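Local coordinates for hypothetical protein TTHA1785 (Thermus thermophilus, PDB 2EPG) that probably acts as a manganese-dependent, GTP-consuming RNA ligase of the RtcB family, joining RNA ends that carry a 3'-phosphate or 2',3'-cyclic phosphate to 5'-hydroxyl ends, at residues 265-268 with 269-272; 305-308 with 309-313. One frame throughout, in Å; residues are numbered along the deposited sequence.

Contact 1 (265-268 with 269-272); sequences LKVA and PRYG
The N-H of G272 turns back to two carbonyls, only weakly to that of A268 (G272 N to A268 O 3.4 Å, with a bent angle at the hydrogen). The bond to P269 is shorter, G272 N to P269 O 2.9 Å, and with G272 at positive phi the end of this loosely bonded helix has the form of a Schellman motif. V267, the buried residue here, sends its two methyl groups to different neighbours. CG2 faces R270, whose side chain crosses that of V267 at about a right angle. The meeting is tight, with V267 CG2 3.2 Å from R270 CD. Beyond CD, the same methyl lies over one face of the guanidinium, 3.1 Å above its plane but displaced toward the rim. R270 gets there with CG beside its backbone N (chi1 -49°) and an extended run from CG to NE. The other methyl, CG1, meets the Y271 ring at its CE1 corner, 4.1 Å away. V267 O approaches this ring obliquely, 3.6 Å from Y271 CD1, and R270 CB stands over the centre of one ring face. The phenol is fixed at its far end by a hydrogen bond from OH to E289 OE2; the R270 guanidinium has a long, weak ion pair with E289 OE1. The short helix 268-271, which follows helix 250-265, lies at the surface beside the start of helix 288-321, V267 packing on E289 and Y271 on P288.

Contact 2 (305-308 with 309-313); sequences FANR and QLIAH
N307 and I311 lie one turn apart on the same face of the long alpha-helix 288-321, and their side chains run obliquely past each other. The helix repeats its i to i+4 bonding without a break here: Q309 N binds F305 O, L310 N binds A306 O, I311 N binds N307 O at 3.0 Å, and A312 N binds R308 O at 2.9 Å. Because N307 CG stands anti to N (chi1 -174°), its amide is carried along the helix side toward the methyl end of I311. The amide is held at both ends, OD1 by G208 N and ND2 by T209 O, which settles its rotation; the methyl end of I311 merely packs beside it. R308 and Q309 turn to other sides of the helix and contribute little more than their CB atoms here. R308 bends at chi3 (-71°), bringing its buried guanidinium to a salt bridge from NH1 to D336 OD2 and to the carbonyls of T247 and N108 through NH2. The amide of Q309 has its own partners, OE1 accepting from R112 NH1 and NE2 giving to D177 OD1 and Y172 O. Buried polar groups on three sides are thus matched by surrounding strands and loops, tying the helix into the interior. Q309 CB passes 3.4 Å from A306 O, and A312 CB lies 3.5 Å from R308 O, both close to carbonyls of the preceding turn. I311 CG1 comes nearer still, 3.1 Å from N307 O, and beyond it I311 CD1 lies 3.5 Å from N307 O and somewhat farther from the amide, 4.0 Å from N307 ND2.

Helix 288-321 connects the two contacts. Contact 1 leans on its first residues through E289 and P288, whereas contact 2 is a buried segment farther along the same helix. Their centres are 38 Å apart and their nearest atoms about 26 Å, so they do not touch. Contact 1 is a surface turn, 30 Å from the centre of the chain and away from the predicted ligand sites. Contact 2 lies 14 Å from that centre and close to the probable active site: the I311 side chain is about 4 Å from that of L217, predicted to bind GMP, and the R308 side chain about 7 Å from that of H246, a predicted manganese ligand.

Contact 1 (265-268 with 269-272)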
# COMPACT_ATOMS: atom_id res chain seq x y z
N LEU A 265 -8.13 17.76 -16.16
CA LEU A 265 -8.84 19.00 -15.89
C LEU A 265 -9.15 19.69 -17.22
O LEU A 265 -10.27 20.18 -17.43
CB LEU A 265 -8.00 19.91 -15.00
CG LEU A 265 -7.86 19.48 -13.53
CD1 LEU A 265 -6.70 20.24 -12.88
CD2 LEU A 265 -9.17 19.73 -12.79
N LYS A 266 -8.17 19.70 -18.11
CA LYS A 266 -8.31 20.37 -19.41
C LYS A 266 -9.01 19.55 -20.48
O LYS A 266 -8.78 19.75 -21.67
CB LYS A 266 -6.93 20.79 -19.92
CG LYS A 266 -6.95 22.02 -20.82
CD LYS A 266 -5.54 22.59 -21.01
CE LYS A 266 -5.58 24.03 -21.53
NZ LYS A 266 -6.24 24.14 -22.86
N VAL A 267 -9.88 18.62 -20.06
CA VAL A 267 -10.61 17.80 -21.01
C VAL A 267 -11.93 17.37 -20.38
O VAL A 267 -12.75 16.72 -21.01
CB VAL A 267 -9.79 16.54 -21.42
CG1 VAL A 267 -9.87 15.47 -20.32
CG2 VAL A 267 -10.30 16.00 -22.74
N ALA A 268 -12.11 17.77 -19.12
CA ALA A 268 -13.32 17.45 -18.36
C ALA A 268 -14.62 17.97 -18.96
O ALA A 268 -15.70 17.44 -18.66
CB ALA A 268 -13.18 17.96 -16.92
N PRO A 269 -14.56 19.03 -19.81
CA PRO A 269 -15.77 19.58 -20.42
C PRO A 269 -16.40 18.56 -21.36
O PRO A 269 -17.57 18.20 -21.24
CB PRO A 269 -15.25 20.79 -21.20
CG PRO A 269 -14.02 21.18 -20.45
CD PRO A 269 -13.39 19.85 -20.16
N ARG A 270 -15.58 18.09 -22.30
CA ARG A 270 -16.00 17.11 -23.29
C ARG A 270 -16.88 16.01 -22.70
O ARG A 270 -17.88 15.63 -23.30
CB ARG A 270 -14.78 16.44 -23.91
CG ARG A 270 -13.71 17.39 -24.38
CD ARG A 270 -12.56 16.62 -24.99
NE ARG A 270 -11.49 17.51 -25.44
CZ ARG A 270 -10.38 17.10 -26.05
NH1 ARG A 270 -9.46 17.99 -26.41
NH2 ARG A 270 -10.19 15.81 -26.29
N TYR A 271 -16.50 15.51 -21.53
CA TYR A 271 -17.21 14.40 -20.90
C TYR A 271 -18.40 14.72 -20.02
O TYR A 271 -19.16 13.83 -19.67
CB TYR A 271 -16.20 13.53 -20.15
CG TYR A 271 -15.11 13.06 -21.07
CD1 TYR A 271 -13.76 13.27 -20.76
CD2 TYR A 271 -15.41 12.47 -22.29
CE1 TYR A 271 -12.75 12.91 -21.65
CE2 TYR A 271 -14.42 12.10 -23.19
CZ TYR A 271 -13.09 12.32 -22.87
OH TYR A 271 -12.12 11.97 -23.79
N GLY A 272 -18.56 15.99 -19.67
CA GLY A 272 -19.69 16.38 -18.84
C GLY A 272 -19.68 15.82 -17.42
O GLY A 272 -20.74 15.56 -16.84

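Contact 2 (305-308 with 309-313)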
# COMPACT_ATOMS: atom_id res chain seq x y z
N PHE A 305 6.90 -1.66 -7.56
CA PHE A 305 7.10 -3.06 -7.18
C PHE A 305 8.58 -3.43 -7.34
O PHE A 305 9.15 -4.09 -6.48
CB PHE A 305 6.24 -3.98 -8.07
CG PHE A 305 4.81 -4.14 -7.59
CD1 PHE A 305 3.75 -4.07 -8.49
CD2 PHE A 305 4.53 -4.39 -6.24
CE1 PHE A 305 2.44 -4.25 -8.07
CE2 PHE A 305 3.22 -4.57 -5.81
CZ PHE A 305 2.17 -4.49 -6.73
N ALA A 306 9.20 -3.00 -8.44
CA ALA A 306 10.60 -3.31 -8.72
C ALA A 306 11.52 -2.65 -7.73
O ALA A 306 12.54 -3.22 -7.33
CB ALA A 306 10.96 -2.86 -10.13
N ASN A 307 11.17 -1.44 -7.34
CA ASN A 307 11.97 -0.70 -6.38
C ASN A 307 12.06 -1.46 -5.04
O ASN A 307 13.13 -1.54 -4.43
CB ASN A 307 11.36 0.69 -6.15
CG ASN A 307 12.22 1.55 -5.26
OD1 ASN A 307 13.43 1.59 -5.44
ND2 ASN A 307 11.61 2.25 -4.32
N ARG A 308 10.92 -1.99 -4.58
CA ARG A 308 10.93 -2.72 -3.32
C ARG A 308 11.68 -4.04 -3.51
O ARG A 308 12.39 -4.49 -2.61
CB ARG A 308 9.49 -2.97 -2.84
CG ARG A 308 8.78 -1.68 -2.36
CD ARG A 308 7.54 -1.96 -1.51
NE ARG A 308 6.41 -2.51 -2.26
CZ ARG A 308 5.45 -1.79 -2.83
NH1 ARG A 308 4.47 -2.40 -3.48
NH2 ARG A 308 5.47 -0.46 -2.78
N GLN A 309 11.53 -4.66 -4.68
CA GLN A 309 12.22 -5.90 -4.95
C GLN A 309 13.73 -5.66 -4.88
O GLN A 309 14.46 -6.45 -4.28
CB GLN A 309 11.84 -6.44 -6.33
CG GLN A 309 12.60 -7.70 -6.74
CD GLN A 309 12.31 -8.91 -5.82
OE1 GLN A 309 11.16 -9.19 -5.49
NE2 GLN A 309 13.36 -9.63 -5.45
N LEU A 310 14.20 -4.55 -5.46
CA LEU A 310 15.63 -4.24 -5.47
C LEU A 310 16.13 -4.00 -4.06
O LEU A 310 17.19 -4.49 -3.68
CB LEU A 310 15.93 -2.98 -6.31
CG LEU A 310 17.07 -3.05 -7.35
CD1 LEU A 310 17.55 -1.63 -7.70
CD2 LEU A 310 18.24 -3.88 -6.83
N ILE A 311 15.37 -3.24 -3.29
CA ILE A 311 15.77 -2.97 -1.92
C ILE A 311 15.87 -4.27 -1.13
O ILE A 311 16.80 -4.45 -0.34
CB ILE A 311 14.76 -2.00 -1.25
CG1 ILE A 311 14.83 -0.63 -1.94
CG2 ILE A 311 15.10 -1.84 0.25
CD1 ILE A 311 13.76 0.35 -1.51
N ALA A 312 14.93 -5.18 -1.36
CA ALA A 312 14.95 -6.46 -0.66
C ALA A 312 16.23 -7.21 -1.00
O ALA A 312 16.83 -7.86 -0.14
CB ALA A 312 13.73 -7.29 -1.03
N HIS A 313 16.67 -7.11 -2.26
CA HIS A 313 17.90 -7.78 -2.68
C HIS A 313 19.08 -7.22 -1.89
O HIS A 313 19.91 -7.97 -1.39
CB HIS A 313 18.14 -7.58 -4.19
CG HIS A 313 19.38 -8.25 -4.70
ND1 HIS A 313 19.50 -9.62 -4.82
CD2 HIS A 313 20.57 -7.73 -5.09
CE1 HIS A 313 20.71 -9.92 -5.26
NE2 HIS A 313 21.38 -8.79 -5.43